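Local coordinates for protein peptidoglycan D,D-transpeptidase MrdA (PDB 7KIS) that probably cross-links the peptidoglycan of the bacterial cell wall as a penicillin-binding D,D-transpeptidase, held here in complex with a diazabicyclooctane inhibitor, at residues A332-A336 with F404-F408; P345-D351 with D372-E378; K363-W367 with S384-Y390. All coordinates share one frame; numbering follows the deposited sequence.

Contact 1: A332-A336 with F404-F408; sequences AVALA and FMSRF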
loop_
_atom_site.group_PDB
_atom_site.type_symbol
_atom_site.label_atom_id
_atom_site.label_comp_id
_atom_site.label_asym_id
_atom_site.label_seq_id
_atom_site.Cartn_x
_atom_site.Cartn_y
_atom_site.Cartn_z
ATOM N N ALA A 332 5.938 13.937 -3.533
ATOM C CA ALA A 332 5.742 14.386 -2.160
ATOM C C ALA A 332 6.899 15.260 -1.692
ATOM O O ALA A 332 6.694 16.228 -0.949
ATOM C CB ALA A 332 5.565 13.184 -1.234
ATOM N N VAL A 333 8.124 14.936 -2.115
ATOM C CA VAL A 333 9.268 15.774 -1.770
ATOM C C VAL A 333 9.135 17.145 -2.420
ATOM O O VAL A 333 9.454 18.171 -1.808
ATOM C CB VAL A 333 10.579 15.077 -2.178
ATOM C CG1 VAL A 333 11.780 15.929 -1.801
ATOM C CG2 VAL A 333 10.669 13.702 -1.534
ATOM N N ALA A 334 8.648 17.186 -3.664
ATOM C CA ALA A 334 8.434 18.464 -4.334
ATOM C C ALA A 334 7.413 19.309 -3.585
ATOM O O ALA A 334 7.580 20.527 -3.449
ATOM C CB ALA A 334 7.989 18.234 -5.777
ATOM N N LEU A 335 6.346 18.677 -3.089
ATOM C CA LEU A 335 5.361 19.404 -2.299
ATOM C C LEU A 335 5.946 19.868 -0.972
ATOM O O LEU A 335 5.526 20.900 -0.438
ATOM C CB LEU A 335 4.131 18.528 -2.062
ATOM C CG LEU A 335 3.151 18.416 -3.230
ATOM C CD1 LEU A 335 1.997 17.497 -2.869
ATOM C CD2 LEU A 335 2.640 19.789 -3.632
ATOM N N ALA A 336 6.905 19.119 -0.422
ATOM C CA ALA A 336 7.577 19.559 0.796
ATOM C C ALA A 336 8.384 20.827 0.549
ATOM O O ALA A 336 8.378 21.746 1.376
ATOM C CB ALA A 336 8.475 18.447 1.335
ATOM N N PHE A 404 7.288 16.771 6.873
ATOM C CA PHE A 404 6.323 16.793 5.778
ATOM C C PHE A 404 5.989 15.386 5.297
ATOM O O PHE A 404 4.813 15.048 5.110
ATOM C CB PHE A 404 6.856 17.643 4.623
ATOM C CG PHE A 404 5.799 18.062 3.642
ATOM C CD1 PHE A 404 5.426 17.225 2.602
ATOM C CD2 PHE A 404 5.174 19.292 3.761
ATOM C CE1 PHE A 404 4.453 17.608 1.700
ATOM C CE2 PHE A 404 4.200 19.681 2.861
ATOM C CZ PHE A 404 3.839 18.837 1.830
ATOM N N MET A 405 7.008 14.549 5.088
ATOM C CA MET A 405 6.760 13.181 4.653
ATOM C C MET A 405 6.069 12.352 5.725
ATOM O O MET A 405 5.473 11.319 5.402
ATOM C CB MET A 405 8.072 12.513 4.233
ATOM C CG MET A 405 8.838 13.280 3.166
ATOM S SD MET A 405 7.929 13.414 1.615
ATOM C CE MET A 405 8.150 11.768 0.948
ATOM N N SER A 406 6.129 12.780 6.987
ATOM C CA SER A 406 5.376 12.096 8.033
ATOM C C SER A 406 3.885 12.371 7.897
ATOM O O SER A 406 3.062 11.464 8.068
ATOM C CB SER A 406 5.879 12.514 9.413
ATOM O OG SER A 406 5.571 11.527 10.383
ATOM N N ARG A 407 3.518 13.618 7.589
ATOM C CA ARG A 407 2.114 13.951 7.380
ATOM C C ARG A 407 1.530 13.220 6.180
ATOM O O ARG A 407 0.304 13.169 6.034
ATOM C CB ARG A 407 1.948 15.463 7.217
ATOM C CG ARG A 407 2.573 16.266 8.345
ATOM C CD ARG A 407 1.738 17.479 8.719
ATOM N NE ARG A 407 1.450 18.335 7.573
ATOM C CZ ARG A 407 2.174 19.395 7.234
ATOM N NH1 ARG A 407 3.237 19.730 7.953
ATOM N NH2 ARG A 407 1.837 20.120 6.177
ATOM N N PHE A 408 2.377 12.656 5.319
ATOM C CA PHE A 408 1.940 11.826 4.207
ATOM C C PHE A 408 1.777 10.363 4.601
ATOM O O PHE A 408 1.350 9.555 3.769
ATOM C CB PHE A 408 2.927 11.933 3.042
ATOM C CG PHE A 408 2.495 12.884 1.963
ATOM C CD1 PHE A 408 2.512 14.251 2.177
ATOM C CD2 PHE A 408 2.070 12.408 0.734
ATOM C CE1 PHE A 408 2.112 15.128 1.183
ATOM C CE2 PHE A 408 1.669 13.279 -0.264
ATOM C CZ PHE A 408 1.691 14.640 -0.038
#

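Contact 2: P345-D351 with D372-E378; sequences PTSRVFD and DGWVSLE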
loop_
_atom_site.group_PDB
_atom_site.type_symbol
_atom_site.label_atom_id
_atom_site.label_comp_id
_atom_site.label_asym_id
_atom_site.label_seq_id
_atom_site.Cartn_x
_atom_site.Cartn_y
_atom_site.Cartn_z
ATOM N N PRO A 345 7.048 26.842 -8.393
ATOM C CA PRO A 345 6.699 25.977 -9.537
ATOM C C PRO A 345 7.480 26.257 -10.812
ATOM O O PRO A 345 7.581 25.359 -11.658
ATOM C CB PRO A 345 5.203 26.254 -9.738
ATOM C CG PRO A 345 4.722 26.704 -8.410
ATOM C CD PRO A 345 5.852 27.474 -7.803
ATOM N N THR A 346 8.027 27.458 -10.987
ATOM C CA THR A 346 8.806 27.778 -12.175
ATOM C C THR A 346 10.300 27.874 -11.906
ATOM O O THR A 346 11.084 27.884 -12.862
ATOM C CB THR A 346 8.314 29.092 -12.805
ATOM O OG1 THR A 346 6.892 29.190 -12.659
ATOM C CG2 THR A 346 8.658 29.138 -14.292
ATOM N N SER A 347 10.714 27.941 -10.640
ATOM C CA SER A 347 12.128 28.091 -10.315
ATOM C C SER A 347 12.945 26.945 -10.901
ATOM O O SER A 347 12.610 25.770 -10.732
ATOM C CB SER A 347 12.321 28.170 -8.802
ATOM O OG SER A 347 12.222 26.892 -8.214
ATOM N N ARG A 348 14.022 27.303 -11.591
ATOM C CA ARG A 348 14.831 26.380 -12.372
ATOM C C ARG A 348 16.131 26.009 -11.666
ATOM O O ARG A 348 16.610 26.706 -10.769
ATOM C CB ARG A 348 15.151 27.004 -13.728
ATOM C CG ARG A 348 15.709 28.404 -13.586
ATOM C CD ARG A 348 16.713 28.716 -14.663
ATOM N NE ARG A 348 16.070 29.194 -15.875
ATOM C CZ ARG A 348 16.011 30.475 -16.216
ATOM N NH1 ARG A 348 16.559 31.393 -15.435
ATOM N NH2 ARG A 348 15.410 30.836 -17.333
ATOM N N VAL A 349 16.697 24.883 -12.100
ATOM C CA VAL A 349 17.952 24.345 -11.585
ATOM C C VAL A 349 18.686 23.714 -12.761
ATOM O O VAL A 349 18.130 22.850 -13.446
ATOM C CB VAL A 349 17.734 23.308 -10.468
ATOM C CG1 VAL A 349 18.971 22.439 -10.297
ATOM C CG2 VAL A 349 17.382 23.997 -9.157
ATOM N N PHE A 350 19.922 24.143 -13.004
ATOM C CA PHE A 350 20.719 23.546 -14.067
ATOM C C PHE A 350 21.280 22.206 -13.618
ATOM O O PHE A 350 21.885 22.102 -12.546
ATOM C CB PHE A 350 21.862 24.467 -14.491
ATOM C CG PHE A 350 22.544 24.032 -15.758
ATOM C CD1 PHE A 350 21.935 24.223 -16.988
ATOM C CD2 PHE A 350 23.783 23.417 -15.718
ATOM C CE1 PHE A 350 22.555 23.819 -18.156
ATOM C CE2 PHE A 350 24.408 23.010 -16.882
ATOM C CZ PHE A 350 23.791 23.211 -18.102
ATOM N N ASP A 351 21.071 21.179 -14.439
ATOM C CA ASP A 351 21.528 19.828 -14.135
ATOM C C ASP A 351 22.732 19.492 -15.005
ATOM O O ASP A 351 22.567 19.128 -16.180
ATOM C CB ASP A 351 20.398 18.819 -14.363
ATOM C CG ASP A 351 20.875 17.380 -14.308
ATOM O OD1 ASP A 351 21.815 17.087 -13.540
ATOM O OD2 ASP A 351 20.304 16.540 -15.035
ATOM N N ASP A 372 20.351 16.862 -17.586
ATOM C CA ASP A 372 19.132 17.231 -18.290
ATOM C C ASP A 372 19.060 18.719 -18.597
ATOM O O ASP A 372 18.047 19.179 -19.135
ATOM C CB ASP A 372 17.901 16.808 -17.478
ATOM C CG ASP A 372 17.540 15.351 -17.689
ATOM O OD1 ASP A 372 17.439 14.926 -18.860
ATOM O OD2 ASP A 372 17.360 14.629 -16.685
ATOM N N GLY A 373 20.100 19.483 -18.268
ATOM C CA GLY A 373 20.059 20.916 -18.482
ATOM C C GLY A 373 19.248 21.614 -17.403
ATOM O O GLY A 373 19.193 21.180 -16.251
ATOM N N TRP A 374 18.612 22.716 -17.788
ATOM C CA TRP A 374 17.730 23.421 -16.870
ATOM C C TRP A 374 16.466 22.602 -16.650
ATOM O O TRP A 374 15.802 22.197 -17.610
ATOM C CB TRP A 374 17.379 24.802 -17.418
ATOM C CG TRP A 374 18.559 25.709 -17.584
ATOM C CD1 TRP A 374 19.184 26.033 -18.752
ATOM C CD2 TRP A 374 19.254 26.414 -16.548
ATOM N NE1 TRP A 374 20.226 26.893 -18.508
ATOM C CE2 TRP A 374 20.290 27.144 -17.162
ATOM C CE3 TRP A 374 19.105 26.496 -15.161
ATOM C CZ2 TRP A 374 21.170 27.946 -16.439
ATOM C CZ3 TRP A 374 19.975 27.298 -14.445
ATOM C CH2 TRP A 374 20.997 28.009 -15.085
ATOM N N VAL A 375 16.129 22.354 -15.388
ATOM C CA VAL A 375 14.943 21.584 -15.038
ATOM C C VAL A 375 14.105 22.384 -14.052
ATOM O O VAL A 375 14.639 23.087 -13.185
ATOM C CB VAL A 375 15.302 20.194 -14.460
ATOM C CG1 VAL A 375 16.233 19.444 -15.405
ATOM C CG2 VAL A 375 15.930 20.315 -13.081
ATOM N N SER A 376 12.790 22.289 -14.201
ATOM C CA SER A 376 11.826 22.883 -13.292
ATOM C C SER A 376 11.049 21.766 -12.604
ATOM O O SER A 376 11.400 20.584 -12.711
ATOM C CB SER A 376 10.907 23.844 -14.051
ATOM O OG SER A 376 11.659 24.823 -14.748
ATOM N N LEU A 377 9.989 22.144 -11.885
ATOM C CA LEU A 377 9.196 21.162 -11.149
ATOM C C LEU A 377 8.673 20.071 -12.074
ATOM O O LEU A 377 8.833 18.877 -11.798
ATOM C CB LEU A 377 8.037 21.851 -10.431
ATOM C CG LEU A 377 6.895 20.940 -9.977
ATOM C CD1 LEU A 377 7.379 20.011 -8.880
ATOM C CD2 LEU A 377 5.706 21.759 -9.505
ATOM N N GLU A 378 8.065 20.460 -13.190
ATOM C CA GLU A 378 7.477 19.463 -14.073
ATOM C C GLU A 378 8.565 18.641 -14.759
ATOM O O GLU A 378 8.514 17.404 -14.751
ATOM C CB GLU A 378 6.575 20.136 -15.105
ATOM C CG GLU A 378 5.743 21.275 -14.537
ATOM C CD GLU A 378 6.493 22.591 -14.540
ATOM O OE1 GLU A 378 6.595 23.218 -15.615
ATOM O OE2 GLU A 378 6.994 22.990 -13.467
HETATM O O HOH W 1 10.074 24.417 -9.994
#

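Contact 3: K363-W367 with S384-Y390; sequences KYRNW and SNDTYFY. With C9D ((2S,5R)-1-formyl-N'-[(3R)-pyrrolidine-3-carbonyl]-5-[(sulfooxy)amino]piperidine-2-carbohydrazide), chain C.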
loop_
_atom_site.group_PDB
_atom_site.type_symbol
_atom_site.label_atom_id
_atom_site.label_comp_id
_atom_site.label_asym_id
_atom_site.label_seq_id
_atom_site.Cartn_x
_atom_site.Cartn_y
_atom_site.Cartn_z
ATOM N N LYS A 363 30.548 14.716 -5.519
ATOM C CA LYS A 363 29.440 14.895 -6.452
ATOM C C LYS A 363 28.377 13.825 -6.241
ATOM O O LYS A 363 28.688 12.630 -6.219
ATOM C CB LYS A 363 29.939 14.859 -7.898
ATOM C CG LYS A 363 30.658 16.123 -8.317
ATOM C CD LYS A 363 31.862 15.835 -9.194
ATOM C CE LYS A 363 31.593 16.226 -10.638
ATOM N NZ LYS A 363 31.840 17.678 -10.859
ATOM N N TYR A 364 27.126 14.261 -6.091
ATOM C CA TYR A 364 25.968 13.373 -6.025
ATOM C C TYR A 364 25.362 13.287 -7.420
ATOM O O TYR A 364 24.753 14.249 -7.898
ATOM C CB TYR A 364 24.948 13.880 -5.008
ATOM C CG TYR A 364 25.492 13.967 -3.603
ATOM C CD1 TYR A 364 26.257 15.054 -3.202
ATOM C CD2 TYR A 364 25.249 12.959 -2.680
ATOM C CE1 TYR A 364 26.762 15.137 -1.923
ATOM C CE2 TYR A 364 25.750 13.035 -1.395
ATOM C CZ TYR A 364 26.506 14.127 -1.023
ATOM O OH TYR A 364 27.011 14.211 0.254
ATOM N N ARG A 365 25.531 12.141 -8.071
ATOM C CA ARG A 365 25.363 12.051 -9.513
ATOM C C ARG A 365 23.926 11.720 -9.897
ATOM O O ARG A 365 23.202 11.042 -9.165
ATOM C CB ARG A 365 26.321 11.006 -10.086
ATOM C CG ARG A 365 27.763 11.286 -9.713
ATOM C CD ARG A 365 28.735 10.296 -10.325
ATOM N NE ARG A 365 30.097 10.824 -10.298
ATOM C CZ ARG A 365 30.583 11.682 -11.190
ATOM N NH1 ARG A 365 31.833 12.116 -11.089
ATOM N NH2 ARG A 365 29.822 12.106 -12.190
ATOM N N ASN A 366 23.521 12.223 -11.060
ATOM C CA ASN A 366 22.198 11.986 -11.616
ATOM C C ASN A 366 22.162 10.630 -12.313
ATOM O O ASN A 366 23.190 10.098 -12.741
ATOM C CB ASN A 366 21.830 13.103 -12.597
ATOM C CG ASN A 366 20.341 13.177 -12.879
ATOM O OD1 ASN A 366 19.514 12.897 -12.013
ATOM N ND2 ASN A 366 19.992 13.570 -14.101
ATOM N N TRP A 367 20.956 10.062 -12.420
ATOM C CA TRP A 367 20.821 8.793 -13.126
ATOM C C TRP A 367 21.181 8.922 -14.600
ATOM O O TRP A 367 21.561 7.926 -15.224
ATOM C CB TRP A 367 19.399 8.242 -12.978
ATOM C CG TRP A 367 18.372 8.934 -13.829
ATOM C CD1 TRP A 367 17.567 9.973 -13.461
ATOM C CD2 TRP A 367 18.036 8.633 -15.192
ATOM N NE1 TRP A 367 16.755 10.340 -14.508
ATOM C CE2 TRP A 367 17.025 9.534 -15.582
ATOM C CE3 TRP A 367 18.497 7.693 -16.118
ATOM C CZ2 TRP A 367 16.465 9.520 -16.859
ATOM C CZ3 TRP A 367 17.941 7.682 -17.385
ATOM C CH2 TRP A 367 16.935 8.589 -17.744
ATOM N N SER A 384 12.254 12.482 -13.738
ATOM C CA SER A 384 12.804 12.063 -12.450
ATOM C C SER A 384 14.282 12.434 -12.336
ATOM O O SER A 384 15.166 11.585 -12.208
ATOM C CB SER A 384 12.600 10.564 -12.240
ATOM O OG SER A 384 12.989 10.183 -10.930
ATOM N N ASN A 385 14.536 13.738 -12.353
ATOM C CA ASN A 385 15.891 14.241 -12.199
ATOM C C ASN A 385 16.292 14.183 -10.730
ATOM O O ASN A 385 15.522 14.579 -9.851
ATOM C CB ASN A 385 15.988 15.670 -12.732
ATOM C CG ASN A 385 17.421 16.160 -12.831
ATOM O OD1 ASN A 385 17.970 16.695 -11.867
ATOM N ND2 ASN A 385 18.038 15.973 -13.994
ATOM N N ASP A 386 17.500 13.686 -10.461
ATOM C CA ASP A 386 17.943 13.566 -9.077
ATOM C C ASP A 386 18.539 14.865 -8.549
ATOM O O ASP A 386 18.382 15.172 -7.363
ATOM C CB ASP A 386 18.957 12.427 -8.938
ATOM C CG ASP A 386 18.382 11.080 -9.336
ATOM O OD1 ASP A 386 17.254 10.764 -8.906
ATOM O OD2 ASP A 386 19.055 10.339 -10.082
ATOM N N THR A 387 19.219 15.633 -9.404
ATOM C CA THR A 387 19.863 16.861 -8.945
ATOM C C THR A 387 18.835 17.885 -8.479
ATOM O O THR A 387 19.083 18.627 -7.521
ATOM C CB THR A 387 20.739 17.442 -10.055
ATOM O OG1 THR A 387 19.938 17.709 -11.212
ATOM C CG2 THR A 387 21.839 16.461 -10.422
ATOM N N TYR A 388 17.681 17.948 -9.151
ATOM C CA TYR A 388 16.622 18.859 -8.724
ATOM C C TYR A 388 16.190 18.564 -7.294
ATOM O O TYR A 388 16.006 19.485 -6.489
ATOM C CB TYR A 388 15.432 18.758 -9.679
ATOM C CG TYR A 388 14.254 19.654 -9.338
ATOM C CD1 TYR A 388 13.309 19.270 -8.392
ATOM C CD2 TYR A 388 14.074 20.870 -9.983
ATOM C CE1 TYR A 388 12.232 20.078 -8.087
ATOM C CE2 TYR A 388 12.997 21.684 -9.684
ATOM C CZ TYR A 388 12.079 21.283 -8.735
ATOM O OH TYR A 388 11.006 22.091 -8.434
ATOM N N PHE A 389 16.020 17.285 -6.960
ATOM C CA PHE A 389 15.611 16.913 -5.614
ATOM C C PHE A 389 16.792 16.814 -4.658
ATOM O O PHE A 389 16.598 16.931 -3.443
ATOM C CB PHE A 389 14.826 15.601 -5.655
ATOM C CG PHE A 389 13.555 15.691 -6.454
ATOM C CD1 PHE A 389 13.556 15.430 -7.812
ATOM C CD2 PHE A 389 12.365 16.060 -5.850
ATOM C CE1 PHE A 389 12.394 15.521 -8.555
ATOM C CE2 PHE A 389 11.200 16.154 -6.587
ATOM C CZ PHE A 389 11.214 15.884 -7.941
ATOM N N TYR A 390 18.003 16.591 -5.177
ATOM C CA TYR A 390 19.200 16.837 -4.381
ATOM C C TYR A 390 19.226 18.282 -3.900
ATOM O O TYR A 390 19.451 18.558 -2.716
ATOM C CB TYR A 390 20.454 16.534 -5.202
ATOM C CG TYR A 390 20.754 15.068 -5.423
ATOM C CD1 TYR A 390 20.354 14.105 -4.505
ATOM C CD2 TYR A 390 21.451 14.650 -6.549
ATOM C CE1 TYR A 390 20.637 12.764 -4.710
ATOM C CE2 TYR A 390 21.737 13.317 -6.763
ATOM C CZ TYR A 390 21.330 12.377 -5.842
ATOM O OH TYR A 390 21.617 11.049 -6.059
HETATM O OAF C9D C . 11.264 3.867 -14.201
HETATM S SAY C9D C . 12.606 4.581 -14.172
HETATM O OAD C9D C . 13.725 3.632 -14.546
HETATM O OAE C9D C . 12.407 5.645 -15.229
HETATM O OAR C9D C . 12.898 5.275 -12.651
HETATM N NAQ C9D C . 13.575 6.526 -12.855
HETATM C CAU C9D C . 15.001 6.446 -12.335
HETATM C CAJ C9D C . 15.326 5.033 -12.027
HETATM C CB C9D C . 16.625 4.877 -11.341
HETATM C CAM C9D C . 15.159 7.381 -11.135
HETATM N N C9D C . 15.620 6.685 -9.874
HETATM C CAG C9D C . 14.727 6.667 -8.715
HETATM O OAA C9D C . 14.710 5.716 -7.997
HETATM C CA C9D C . 16.654 5.589 -9.991
HETATM C C C9D C . 18.049 6.159 -9.795
HETATM O O C9D C . 18.984 5.446 -9.921
HETATM N NAP C9D C . 18.260 7.588 -9.459
HETATM N NAO C9D C . 19.603 8.024 -9.301
HETATM C CAS C9D C . 20.426 7.477 -8.223
HETATM O OAB C9D C . 19.978 6.677 -7.467
HETATM C CAV C9D C . 21.923 7.950 -8.073
HETATM C CAI C9D C . 22.567 7.960 -9.505
HETATM C CAH C9D C . 23.528 6.698 -9.540
HETATM N NAN C9D C . 23.874 6.504 -8.252
HETATM C CAL C9D C . 22.608 7.026 -7.344
#

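Contact 1: A332-A336 with F404-F408
Helix 330-340 meets the C-terminal end of helix 398-407 with Ala336 CA 5.8 Å from Phe404 CA, and Ala332 CA 7.0 Å from Met405 CA. No hydrogen bond crosses the interface, and every residue that touches is buried. Ala336 lets the Phe404 ring lie on the backbone, and Ala332 offers its methyl group to Phe408. The Phe404 ring lies flat against the helix: Ala336 CA sits over its centre, 3.5 Å from the ring centroid and only 8° off the normal, while Leu335 CB meets Phe404 CE1. Phe404 CG stands anti to the backbone N (chi1 -163°), which swings the ring across to this surface. Phe408 takes Ala332 CB over one face, offset toward the rim, 4.2 Å from the centroid. Leu335 CD1 comes instead to the edge of that ring, 4.0 Å from Phe408 CZ. Met405 curls rather than extends, bent at both chi2 and chi3. Its CE thereby reaches Ala332 CB at 3.7 Å, with Val333 CG2 beside it. Around this apolar core of the transpeptidase domain, helix 386-396 packs on Val333 and Ala336 through Phe389, Leu392 and Leu396; helix 459-470 brings Met465 against Ala332 and Phe408; and helix 504-518 sets Trp506 against Leu335 and Phe408.

Contact 2: P345-D351 with D372-E378
A short antiparallel strand pairing joins Val349-Asp351 to Gly373-Val375 on the periphery of the transpeptidase domain, its centre about 30 Å from the centre of the chain. Val349 and Val375 form a hydrogen-bonded pair, linked by Val349 N to Val375 O at 2.9 Å and by the return bond Val375 N to Val349 O. Asp351 and Gly373 form the next one, through Asp351 N to Gly373 O and Gly373 N to Asp351 O. Between them, Phe350 faces Trp374 as a non-hydrogen-bonded pair with CA atoms 4.1 Å apart. These two rings make a T-shaped contact: the edge of Phe350 points at the indole face, planes 64° apart, and Phe350 CB lies over the six-membered ring, 3.5 Å from its centroid. Arg348 crosses the opposite indole face obliquely. Its aliphatic CD approaches Trp374 CE3 at 3.3 Å, whereas its guanidinium carbon is 5.3 Å from the six-membered centroid, so any cation-pi attraction of Arg348 CZ is weak at most. Past Val349 and Val375 the chains stay side by side, joined by a water that donates to Ser347 O and accepts weakly from Leu377 N. Leu377 begins helix 377-382 and packs on Ala334 and Leu338 of helix 330-340. At the other end Asp351 and Asp372 lie side by side. Asp351 CG is anti to the backbone N (chi1 170°), and OD2 accepts from Asp372 N at 2.6 Å, the donor sitting above the carboxylate plane. Asp372 OD2 stands 3.9 Å from Asp351 OD2; this like-charge proximity is probably eased by Asn385 ND2, which donates to both. Asp351 and, just before the pairing, Asp372 thus hold Asn385, consistent with a second shell behind the SxN motif of penicillin-binding proteins (here SxD).

Contact 3: K363-W367 with S384-Y390
The SxN motif of penicillin-binding proteins, here Ser384-Asn385-Asp386 (SxD), meets strand 364-365 and the loop that follows it, and together they line the pocket that holds the ring-opened diazabicyclooctane inhibitor C9D. Asn366 and Asp386 tie the two segments. With Asn366 CG anti to the backbone N (chi1 -162°), OD1 reaches Asp386 N at 2.7 Å, a fairly straight bond (159°), its donor tilted from the carbonyl plane, that holds the first turn of helix 386-396. The chain answers in return: Trp367 N donates to Asp386 OD2 at 3.0 Å, meeting the carboxylate on its anti side. The other oxygen, OD1, is salt-bridged to Lys330, which also hydrogen-bonds Ser384 OG close to Ser327, the predicted acyl-ester serine. Asn385 is the N-cap of helix 386-396, its OD1 accepting from Tyr388 N at 3.0 Å in the carbonyl plane. Farther along the helix, Tyr390 presents its ring face to Tyr364 CB, 4.0 Å from the centroid, while the Tyr364 ring comes edge-on from 6.0 Å between centroids. Tyr390 OH makes a weak hydrogen bond to Arg365 O, which lies in the plane of the tyrosine ring. The inhibitor lies along these residues, its piperidine carbon CAU over one face of Trp367, and its hydrazide nitrogen NAO lies 2.5 Å from Asp386 OD2, a weak hydrogen bond with a strongly bent N-H angle of 117°.

How the contacts relate
All three contacts belong to the transpeptidase domain, at different depths around the active site. Contact 3 lines the inhibitor pocket itself. Contact 2, its centre about 11 Å away, lies directly behind it, with the Asp372 side chain about 9 Å from the bound inhibitor; Asp351 OD1 is 3.1 Å from Thr387 OG1, a probable hydrogen bond. Contact 1 is deeper, about 18 Å from contact 3 between centres, with the Val333 side chain about 9 Å from that of Ser327, the predicted acyl-ester serine, and about 11 Å from the inhibitor. Helix 330-340 connects the three: Ala334 CB touches both Leu377 CD1 of contact 2, at 3.6 Å, and Phe389 CE2 of contact 3, at 3.9 Å.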